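Local atomic coordinates of pyrrolysyl-tRNA synthetase (Desulfitobacterium hafniense, PDB entry 3DSQ), a protein that probably attaches pyrrolysine to its cognate tRNA in an ATP-dependent reaction, working as a homodimeric class II aminoacyl-tRNA synthetase. Residues Q18-R21 with L22-N26; H51-M54 with S55-K58; R128-L131 with A132-L135; L257-L260 with L261-R264; H188-L191 with E192-A195. All coordinates share one frame; numbering follows the deposited sequence.

Interaction 1. Residues Q18-R21 with L22-N26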
# COMPACT_ATOMS: atom_id res chain seq x y z
N GLN B 18 -30.83 -11.34 4.30
CA GLN B 18 -30.61 -11.51 5.74
C GLN B 18 -29.31 -12.27 5.93
O GLN B 18 -28.49 -11.93 6.79
CB GLN B 18 -31.74 -12.30 6.37
CG GLN B 18 -33.06 -11.60 6.33
CD GLN B 18 -34.16 -12.44 6.90
OE1 GLN B 18 -34.26 -13.63 6.60
NE2 GLN B 18 -34.99 -11.84 7.74
N TYR B 19 -29.13 -13.29 5.10
CA TYR B 19 -27.93 -14.11 5.12
C TYR B 19 -26.68 -13.25 4.87
O TYR B 19 -25.68 -13.36 5.59
CB TYR B 19 -28.04 -15.20 4.06
CG TYR B 19 -26.90 -16.19 4.02
CD1 TYR B 19 -26.89 -17.31 4.85
CD2 TYR B 19 -25.83 -16.00 3.15
CE1 TYR B 19 -25.84 -18.23 4.81
CE2 TYR B 19 -24.78 -16.91 3.09
CZ TYR B 19 -24.79 -18.03 3.92
OH TYR B 19 -23.76 -18.93 3.84
N GLN B 20 -26.75 -12.40 3.85
CA GLN B 20 -25.62 -11.53 3.52
C GLN B 20 -25.30 -10.55 4.65
O GLN B 20 -24.14 -10.28 4.93
CB GLN B 20 -25.91 -10.71 2.25
CG GLN B 20 -24.75 -9.81 1.86
CD GLN B 20 -25.07 -8.86 0.70
OE1 GLN B 20 -25.89 -7.95 0.83
NE2 GLN B 20 -24.40 -9.08 -0.43
N ARG B 21 -26.34 -10.02 5.28
CA ARG B 21 -26.19 -9.08 6.38
C ARG B 21 -25.48 -9.77 7.56
O ARG B 21 -24.52 -9.24 8.12
CB ARG B 21 -27.57 -8.56 6.80
CG ARG B 21 -27.57 -7.58 7.97
CD ARG B 21 -26.57 -6.46 7.79
NE ARG B 21 -26.73 -5.41 8.79
CZ ARG B 21 -25.93 -4.35 8.91
NH1 ARG B 21 -24.90 -4.20 8.08
NH2 ARG B 21 -26.18 -3.44 9.83
N LEU B 22 -25.94 -10.96 7.91
CA LEU B 22 -25.35 -11.71 9.00
C LEU B 22 -23.89 -12.04 8.69
O LEU B 22 -23.05 -12.10 9.60
CB LEU B 22 -26.15 -12.99 9.25
CG LEU B 22 -27.59 -12.76 9.72
CD1 LEU B 22 -28.28 -14.10 9.91
CD2 LEU B 22 -27.62 -11.95 11.02
N LYS B 23 -23.59 -12.23 7.41
CA LYS B 23 -22.22 -12.54 7.02
C LYS B 23 -21.32 -11.32 7.17
O LYS B 23 -20.20 -11.43 7.65
CB LYS B 23 -22.15 -13.05 5.57
CG LYS B 23 -21.73 -14.51 5.45
CD LYS B 23 -21.16 -14.82 4.07
CE LYS B 23 -20.70 -16.28 3.98
NZ LYS B 23 -20.05 -16.59 2.67
N GLU B 24 -21.82 -10.16 6.76
CA GLU B 24 -21.05 -8.92 6.87
C GLU B 24 -20.74 -8.62 8.34
O GLU B 24 -19.74 -7.98 8.66
CB GLU B 24 -21.83 -7.72 6.34
CG GLU B 24 -22.41 -7.86 4.95
CD GLU B 24 -23.11 -6.58 4.54
OE1 GLU B 24 -23.82 -5.99 5.38
OE2 GLU B 24 -22.94 -6.16 3.37
N LEU B 25 -21.65 -9.05 9.21
CA LEU B 25 -21.51 -8.84 10.64
C LEU B 25 -20.76 -10.00 11.28
O LEU B 25 -20.70 -10.11 12.51
CB LEU B 25 -22.90 -8.71 11.28
CG LEU B 25 -23.72 -7.54 10.76
CD1 LEU B 25 -25.12 -7.50 11.38
CD2 LEU B 25 -22.96 -6.26 11.05
N ASN B 26 -20.18 -10.85 10.45
CA ASN B 26 -19.41 -12.00 10.92
C ASN B 26 -20.15 -12.95 11.85
O ASN B 26 -19.63 -13.36 12.89
CB ASN B 26 -18.11 -11.53 11.58
CG ASN B 26 -17.12 -10.96 10.58
OD1 ASN B 26 -16.92 -11.52 9.50
ND2 ASN B 26 -16.49 -9.85 10.93
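Arg21 lays its guanidinium against Leu25 one helical turn ahead, with CD2 of the leucine 4.1 Å above the plane and over its centre, and CD1 of Leu25 lies 3.7 Å from NE of Arg21. The contact belongs to the C-terminal turns of helix 16-24, which closes in a Schellman motif: Asn26, with positive phi, gives its N to Lys23 O at 2.9 Å, and Ala27 N turns back to Leu22 O. Because Arg21 bends at its second torsion (chi2 50°), its chain is brought over the leucine branch while NH1 reaches across to Glu24. That salt bridge is weak, 3.4 Å from Arg21 NH1 to Glu24 OE1, yet the oxygen sits at the guanidinium edge, near its plane, with the carboxylate turned 67° from it. Arg21 NE has a firmer mate in Glu50 of helix 39-68, and NH1 also bonds Asn286, so three residues share the guanidinium: Glu50, Asn286 and, weakly, Glu24. Replacing Arg21 by an alanine would probably cost Glu50 this counter-charge and uncover the branched end of Leu25. On the far side of the helix, Tyr19 and Lys23 run side by side in the same direction, Tyr19 OH being 4.1 Å from Lys23 CE.

Interaction 2. Residues H51-M54 with S55-K58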
# COMPACT_ATOMS: atom_id res chain seq x y z
N HIS B 51 -28.83 -7.39 15.90
CA HIS B 51 -28.66 -6.46 17.01
C HIS B 51 -27.42 -6.77 17.84
O HIS B 51 -26.65 -5.88 18.16
CB HIS B 51 -29.89 -6.49 17.91
CG HIS B 51 -29.80 -5.54 19.07
ND1 HIS B 51 -29.95 -4.17 18.92
CD2 HIS B 51 -29.53 -5.75 20.38
CE1 HIS B 51 -29.77 -3.58 20.09
NE2 HIS B 51 -29.52 -4.52 20.99
N GLN B 52 -27.26 -8.04 18.21
CA GLN B 52 -26.12 -8.49 18.99
C GLN B 52 -24.82 -8.38 18.19
O GLN B 52 -23.77 -8.04 18.75
CB GLN B 52 -26.32 -9.95 19.42
CG GLN B 52 -25.10 -10.59 20.10
CD GLN B 52 -24.75 -9.95 21.44
OE1 GLN B 52 -25.58 -9.91 22.35
NE2 GLN B 52 -23.53 -9.43 21.55
N LEU B 53 -24.88 -8.67 16.90
CA LEU B 53 -23.67 -8.58 16.07
C LEU B 53 -23.25 -7.13 15.90
O LEU B 53 -22.06 -6.81 15.93
CB LEU B 53 -23.89 -9.24 14.70
CG LEU B 53 -24.18 -10.74 14.74
CD1 LEU B 53 -24.40 -11.28 13.32
CD2 LEU B 53 -23.03 -11.46 15.42
N MET B 54 -24.22 -6.24 15.74
CA MET B 54 -23.88 -4.84 15.57
C MET B 54 -23.22 -4.33 16.85
O MET B 54 -22.24 -3.58 16.81
CB MET B 54 -25.13 -4.02 15.24
CG MET B 54 -25.67 -4.35 13.85
SD MET B 54 -27.22 -3.53 13.46
CE MET B 54 -26.68 -2.19 12.54
N SER B 55 -23.75 -4.78 17.99
CA SER B 55 -23.21 -4.39 19.29
C SER B 55 -21.76 -4.85 19.39
O SER B 55 -20.89 -4.07 19.76
CB SER B 55 -24.04 -5.02 20.41
OG SER B 55 -23.49 -4.72 21.68
N GLN B 56 -21.51 -6.11 19.08
CA GLN B 56 -20.16 -6.65 19.12
C GLN B 56 -19.23 -5.85 18.20
O GLN B 56 -18.10 -5.54 18.56
CB GLN B 56 -20.16 -8.12 18.72
CG GLN B 56 -20.65 -9.04 19.83
CD GLN B 56 -20.90 -10.46 19.35
OE1 GLN B 56 -20.18 -10.98 18.49
NE2 GLN B 56 -21.93 -11.09 19.90
N GLY B 57 -19.73 -5.51 17.02
CA GLY B 57 -18.92 -4.74 16.08
C GLY B 57 -18.53 -3.37 16.60
O GLY B 57 -17.41 -2.92 16.40
N LYS B 58 -19.46 -2.70 17.27
CA LYS B 58 -19.19 -1.38 17.83
C LYS B 58 -18.12 -1.47 18.92
O LYS B 58 -17.28 -0.58 19.02
CB LYS B 58 -20.48 -0.77 18.42
CG LYS B 58 -21.39 -0.12 17.38
CD LYS B 58 -22.80 0.12 17.94
CE LYS B 58 -22.80 0.94 19.23
NZ LYS B 58 -22.32 2.35 19.05
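Lys58 folds its aliphatic stem over the carbonyl of Met54, its CG 3.6 Å from Met54 O, while the Lys58 N-H bonds the same oxygen at 3.0 Å. The lysine chain then turns twice (chi3 55°, chi4 66°), which carries the ammonium end away from the 51-54 turn. One face round, the side chains of Gln52 and Gln56 meet at a slant, their amide planes 41° apart, and Gln56 CG rests 3.4 Å from the backbone carbonyl oxygen, O, of Gln52. Ser55 contributes its CB, 3.5 Å from that same Gln52 O. Beneath these side chains lies a regular alpha-helix, part of the long helix 39-68, whose turn brings residues three and four apart onto one flank. Gly57 N donates to Leu53 O at 2.9 Å, and Gln56 N to Gln52 O at 3.0 Å. Farther out, the helix is positioned by neighbours, mostly apolar, on the flank that carries Leu53 and Met54. Leu53 packs on Leu22, Leu25 and Ala27, and Met54 on Arg21 and Ile287, so that the N-terminal helix 16-24 and the chain's C-terminal end both lie against it. Gln52, Gln56 and Lys58 are exposed, although Lys58 also touches Ile287.

Interaction 3. Residues R128-L131 with A132-L135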
# COMPACT_ATOMS: atom_id res chain seq x y z
N ARG B 128 -0.09 -4.64 -11.66
CA ARG B 128 0.53 -5.91 -11.32
C ARG B 128 -0.44 -6.89 -10.67
O ARG B 128 -1.18 -6.52 -9.76
CB ARG B 128 1.73 -5.68 -10.37
CG ARG B 128 1.36 -5.22 -8.97
CD ARG B 128 2.60 -4.89 -8.15
NE ARG B 128 2.28 -4.48 -6.79
CZ ARG B 128 3.13 -3.88 -5.96
NH1 ARG B 128 4.38 -3.61 -6.37
NH2 ARG B 128 2.75 -3.56 -4.73
N PRO B 129 -0.48 -8.13 -11.17
CA PRO B 129 -1.37 -9.16 -10.61
C PRO B 129 -0.60 -9.90 -9.52
O PRO B 129 -1.19 -10.62 -8.72
CB PRO B 129 -1.66 -10.05 -11.81
CG PRO B 129 -0.36 -10.05 -12.52
CD PRO B 129 0.05 -8.57 -12.47
N MET B 130 0.72 -9.75 -9.51
CA MET B 130 1.56 -10.40 -8.52
C MET B 130 2.86 -9.61 -8.38
O MET B 130 3.13 -8.72 -9.18
CB MET B 130 1.85 -11.86 -8.90
CG MET B 130 2.94 -12.05 -9.94
SD MET B 130 2.39 -11.84 -11.65
CE MET B 130 2.12 -13.55 -12.10
N LEU B 131 3.65 -9.95 -7.37
CA LEU B 131 4.91 -9.25 -7.12
C LEU B 131 6.12 -9.85 -7.81
O LEU B 131 7.14 -9.19 -7.95
CB LEU B 131 5.17 -9.21 -5.61
CG LEU B 131 4.14 -8.49 -4.74
CD1 LEU B 131 4.51 -8.68 -3.27
CD2 LEU B 131 4.09 -7.00 -5.10
N ALA B 132 6.00 -11.10 -8.24
CA ALA B 132 7.11 -11.81 -8.88
C ALA B 132 7.94 -11.07 -9.93
O ALA B 132 9.14 -10.86 -9.73
CB ALA B 132 6.61 -13.12 -9.46
N PRO B 133 7.33 -10.65 -11.05
CA PRO B 133 8.12 -9.94 -12.06
C PRO B 133 9.03 -8.84 -11.54
O PRO B 133 10.18 -8.72 -11.95
CB PRO B 133 7.06 -9.43 -13.05
CG PRO B 133 5.79 -9.41 -12.26
CD PRO B 133 5.90 -10.64 -11.40
N ASN B 134 8.51 -8.03 -10.62
CA ASN B 134 9.30 -6.94 -10.06
C ASN B 134 10.45 -7.44 -9.20
O ASN B 134 11.53 -6.85 -9.21
CB ASN B 134 8.40 -6.01 -9.24
CG ASN B 134 7.51 -5.16 -10.12
OD1 ASN B 134 7.49 -5.32 -11.35
ND2 ASN B 134 6.78 -4.23 -9.50
N LEU B 135 10.23 -8.52 -8.46
CA LEU B 135 11.27 -9.07 -7.60
C LEU B 135 12.33 -9.76 -8.49
O LEU B 135 13.52 -9.78 -8.15
CB LEU B 135 10.67 -10.06 -6.59
CG LEU B 135 9.65 -9.49 -5.59
CD1 LEU B 135 9.23 -10.57 -4.60
CD2 LEU B 135 10.25 -8.31 -4.84
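Met130 makes two of the three apolar side-chain contacts, crossing Pro133 at about a right angle with its CG 3.6 Å from Pro133 CD and its SD 3.7 Å from the same carbon. Its CG also meets Ala132 CB at 3.9 Å. The methionine reaches both because CG stands between backbone N and carbonyl carbon (chi1 79°) and the chain bends again beyond it. Leu131 adds a looser approach of its CB to Leu135 CD1. Among backbone bonds, Leu135 N donates to Leu131 O at 3.2 Å, which links the loop directly to the first turn of helix 132-142; Pro133 sits in that turn, where its missing N-H costs little. The polar side chains meet as two donors: Asn134 ND2 lies 4.0 Å from Arg128 NH1, at the edge of the guanidinium. Each is satisfied elsewhere, Arg128 by Thr157 O and Glu154, Asn134 by Thr94. Leu131 CD2 meanwhile packs over the centre of one guanidinium face of Arg128, 3.4 Å above the plane, restricting its tilt. The loop-to-helix junction lies within the class II synthetase core, and by comparison with archaeal pyrrolysyl-tRNA synthetases helix 132-142 probably forms one wall of the pyrrolysine pocket.

Interaction 4. Residues L257-L260 with L261-R264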
# COMPACT_ATOMS: atom_id res chain seq x y z
N LEU B 257 -2.51 -11.55 2.50
CA LEU B 257 -2.74 -11.12 3.88
C LEU B 257 -4.20 -11.04 4.33
O LEU B 257 -4.51 -11.39 5.48
CB LEU B 257 -2.04 -9.78 4.15
CG LEU B 257 -0.52 -9.79 3.94
CD1 LEU B 257 0.09 -8.53 4.52
CD2 LEU B 257 0.10 -11.03 4.60
N GLU B 258 -5.09 -10.57 3.46
CA GLU B 258 -6.50 -10.49 3.84
C GLU B 258 -7.00 -11.91 4.08
O GLU B 258 -7.75 -12.16 5.03
CB GLU B 258 -7.37 -9.83 2.75
CG GLU B 258 -7.10 -8.34 2.51
CD GLU B 258 -5.91 -8.09 1.60
OE1 GLU B 258 -5.35 -9.09 1.09
OE2 GLU B 258 -5.53 -6.92 1.39
N ARG B 259 -6.57 -12.83 3.23
CA ARG B 259 -6.99 -14.22 3.39
C ARG B 259 -6.41 -14.80 4.68
O ARG B 259 -7.08 -15.56 5.37
CB ARG B 259 -6.55 -15.04 2.18
CG ARG B 259 -6.97 -16.49 2.28
CD ARG B 259 -6.71 -17.26 0.99
NE ARG B 259 -7.06 -18.67 1.16
CZ ARG B 259 -7.04 -19.57 0.18
NH1 ARG B 259 -6.69 -19.22 -1.05
NH2 ARG B 259 -7.37 -20.83 0.44
N LEU B 260 -5.17 -14.45 4.99
CA LEU B 260 -4.54 -14.92 6.22
C LEU B 260 -5.37 -14.42 7.39
O LEU B 260 -5.75 -15.18 8.27
CB LEU B 260 -3.12 -14.37 6.37
CG LEU B 260 -1.90 -15.11 5.80
CD1 LEU B 260 -0.65 -14.52 6.45
CD2 LEU B 260 -1.96 -16.60 6.09
N LEU B 261 -5.67 -13.12 7.38
CA LEU B 261 -6.46 -12.51 8.44
C LEU B 261 -7.82 -13.14 8.61
O LEU B 261 -8.27 -13.38 9.73
CB LEU B 261 -6.62 -11.00 8.20
CG LEU B 261 -5.38 -10.17 8.50
CD1 LEU B 261 -5.62 -8.74 8.09
CD2 LEU B 261 -5.02 -10.26 9.98
N MET B 262 -8.50 -13.41 7.49
CA MET B 262 -9.81 -14.02 7.56
C MET B 262 -9.75 -15.39 8.24
O MET B 262 -10.61 -15.75 9.04
CB MET B 262 -10.40 -14.19 6.15
CG MET B 262 -11.60 -15.11 6.10
SD MET B 262 -12.35 -15.16 4.44
CE MET B 262 -11.10 -16.08 3.56
N ILE B 263 -8.71 -16.15 7.91
CA ILE B 263 -8.50 -17.48 8.45
C ILE B 263 -8.10 -17.44 9.93
O ILE B 263 -8.63 -18.20 10.73
CB ILE B 263 -7.45 -18.22 7.59
CG1 ILE B 263 -8.05 -18.48 6.20
CG2 ILE B 263 -7.02 -19.51 8.26
CD1 ILE B 263 -7.07 -18.98 5.16
N ARG B 264 -7.20 -16.54 10.29
CA ARG B 264 -6.79 -16.43 11.68
C ARG B 264 -7.95 -15.97 12.55
O ARG B 264 -8.22 -16.53 13.60
CB ARG B 264 -5.65 -15.42 11.81
CG ARG B 264 -5.26 -15.12 13.24
CD ARG B 264 -5.28 -13.63 13.49
NE ARG B 264 -3.99 -13.03 13.20
CZ ARG B 264 -3.75 -11.72 13.15
NH1 ARG B 264 -4.73 -10.85 13.37
NH2 ARG B 264 -2.53 -11.28 12.91
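At the edge of the Arg259 guanidinium, near its plane, lies Ile263 CD1, 4.0 Å from Arg259 NE; the same methyl is 3.8 Å from Arg259 CG, so the isoleucine crosses the stem obliquely, its methyl at the edge rather than over a face. The second flat group, the guanidinium of Arg264, carries Leu261 CD2 3.4 Å above one face, offset toward the rim, and Arg264 NE bonds Ala202 O. Arg259 is extended from CG to NE, with CG opposite the backbone N (chi1 -179°), a course that takes it past Ile263. The isoleucine in turn presses CG1 to 3.2 Å from Arg259 O, whose carbonyl also receives the Ile263 N-H. Helix 257-265 follows strand 250-256, the strand-helix pair of class II motif 3, whose arginine contacts ATP in relatives and probably corresponds to Arg259. Side chains facing the sheet and helix 72-85 seat it: Leu260 and Ile263 lie on Leu230 of strand 228-236, Leu257 packs on Leu80, and Glu258 bonds Thr173. Leu261 N bonds Leu257 O, and Arg264 N Leu260 O, both at 2.8 Å. Ile263 thus offers hydrocarbon and takes no N-H, while the head of Arg259 makes a long, weak ion pair with Glu229.

Interaction 5. Residues H188-L191 with E192-A195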
# COMPACT_ATOMS: atom_id res chain seq x y z
N HIS B 188 13.95 -26.83 0.17
CA HIS B 188 12.76 -27.27 0.89
C HIS B 188 12.73 -26.81 2.35
O HIS B 188 11.67 -26.50 2.88
CB HIS B 188 12.63 -28.79 0.81
CG HIS B 188 12.32 -29.30 -0.57
ND1 HIS B 188 11.07 -29.21 -1.13
CD2 HIS B 188 13.11 -29.87 -1.51
CE1 HIS B 188 11.10 -29.71 -2.35
NE2 HIS B 188 12.33 -30.12 -2.61
N GLN B 189 13.90 -26.75 2.99
CA GLN B 189 13.97 -26.31 4.38
C GLN B 189 13.84 -24.79 4.50
O GLN B 189 13.33 -24.28 5.50
CB GLN B 189 15.28 -26.78 5.03
CG GLN B 189 15.57 -26.17 6.41
CD GLN B 189 14.52 -26.52 7.47
OE1 GLN B 189 14.43 -27.65 7.94
NE2 GLN B 189 13.71 -25.53 7.83
N ARG B 190 14.31 -24.05 3.50
CA ARG B 190 14.18 -22.59 3.53
C ARG B 190 12.71 -22.22 3.45
O ARG B 190 12.23 -21.40 4.22
CB ARG B 190 14.91 -21.95 2.36
CG ARG B 190 16.36 -21.65 2.62
CD ARG B 190 16.55 -20.70 3.79
NE ARG B 190 17.90 -20.13 3.76
CZ ARG B 190 19.02 -20.86 3.74
NH1 ARG B 190 18.95 -22.18 3.76
NH2 ARG B 190 20.20 -20.26 3.68
N LEU B 191 12.00 -22.83 2.50
CA LEU B 191 10.58 -22.57 2.35
C LEU B 191 9.90 -22.81 3.70
O LEU B 191 9.03 -22.04 4.10
CB LEU B 191 9.99 -23.47 1.26
CG LEU B 191 10.35 -23.01 -0.16
CD1 LEU B 191 9.69 -23.92 -1.19
CD2 LEU B 191 9.89 -21.57 -0.37
N GLU B 192 10.30 -23.87 4.39
CA GLU B 192 9.74 -24.18 5.70
C GLU B 192 10.05 -23.04 6.67
O GLU B 192 9.16 -22.53 7.34
CB GLU B 192 10.33 -25.47 6.28
CG GLU B 192 9.66 -26.76 5.83
CD GLU B 192 10.02 -27.93 6.74
OE1 GLU B 192 11.22 -28.23 6.89
OE2 GLU B 192 9.09 -28.55 7.30
N ASP B 193 11.32 -22.65 6.73
CA ASP B 193 11.74 -21.57 7.61
C ASP B 193 10.90 -20.32 7.37
O ASP B 193 10.34 -19.74 8.31
CB ASP B 193 13.21 -21.21 7.37
CG ASP B 193 14.16 -22.36 7.67
OD1 ASP B 193 13.90 -23.12 8.64
OD2 ASP B 193 15.18 -22.48 6.95
N MET B 194 10.81 -19.91 6.11
CA MET B 194 10.04 -18.73 5.73
C MET B 194 8.60 -18.85 6.19
O MET B 194 8.06 -17.93 6.80
CB MET B 194 10.07 -18.55 4.21
CG MET B 194 11.47 -18.48 3.64
SD MET B 194 11.45 -18.20 1.86
CE MET B 194 12.34 -16.68 1.77
N ALA B 195 7.97 -19.97 5.90
CA ALA B 195 6.58 -20.19 6.30
C ALA B 195 6.43 -20.01 7.81
O ALA B 195 5.56 -19.27 8.29
CB ALA B 195 6.15 -21.58 5.90
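Helix 187-201 packs on the largely antiparallel sheet of the class II core, and its first two turns carry a compact polar cluster on the flank away from the strands. There Gln189 and Asp193, four residues apart, cross at about a right angle with amide and carboxylate planes 22° from parallel. Gln189 NE2 lies 2.5 Å from Asp193 OD1, a bond that is bent (117°) and weak, and too short to be read closely. The glutamine reaches it by bending at its second torsion. Its amide oxygen has no donor in Glu192: Gln189 OE1 and Glu192 OE1, both acceptors, stand 3.4 Å apart. With an alanine in place of Gln189, the amide donor beside Asp193 OD1 is gone and the carboxylate would probably be held less closely. Arg190 brings CD to 3.9 Å from Asp193 OD2, but its head is committed to Glu179 and Glu186. On the buried side Leu191 CD2 touches Met194 SD at 4.3 Å, and both meet Val251 of strand 250-256. The bond from Met194 N to Arg190 O is the straightest of this turn, 2.8 Å at 176°, nearly along the C=O axis, with Met194 CG 3.1 Å from that same oxygen.

Interactions 1 and 2 form one block: Leu25 CB meets Leu53 CB at 3.6 Å, so helix 16-24 is fastened to helix 39-68 beside the catalytic core. Interactions 3, 4 and 5 lie within the class II core, their centres about 20 to 21 Å from one another and no two in contact. The sodium ion, held by Ser163, Gln164 and Gln167, lies about 6 Å from the side chain of Arg259, about 12 Å from that of Lys23 and about 13 Å from that of Met130. Interaction 4, with the probable ATP arginine Arg259, is centred about 18 Å from interaction 1 and 21 Å from interaction 3, at the probable pocket helix 132-142; those two are 34 Å apart.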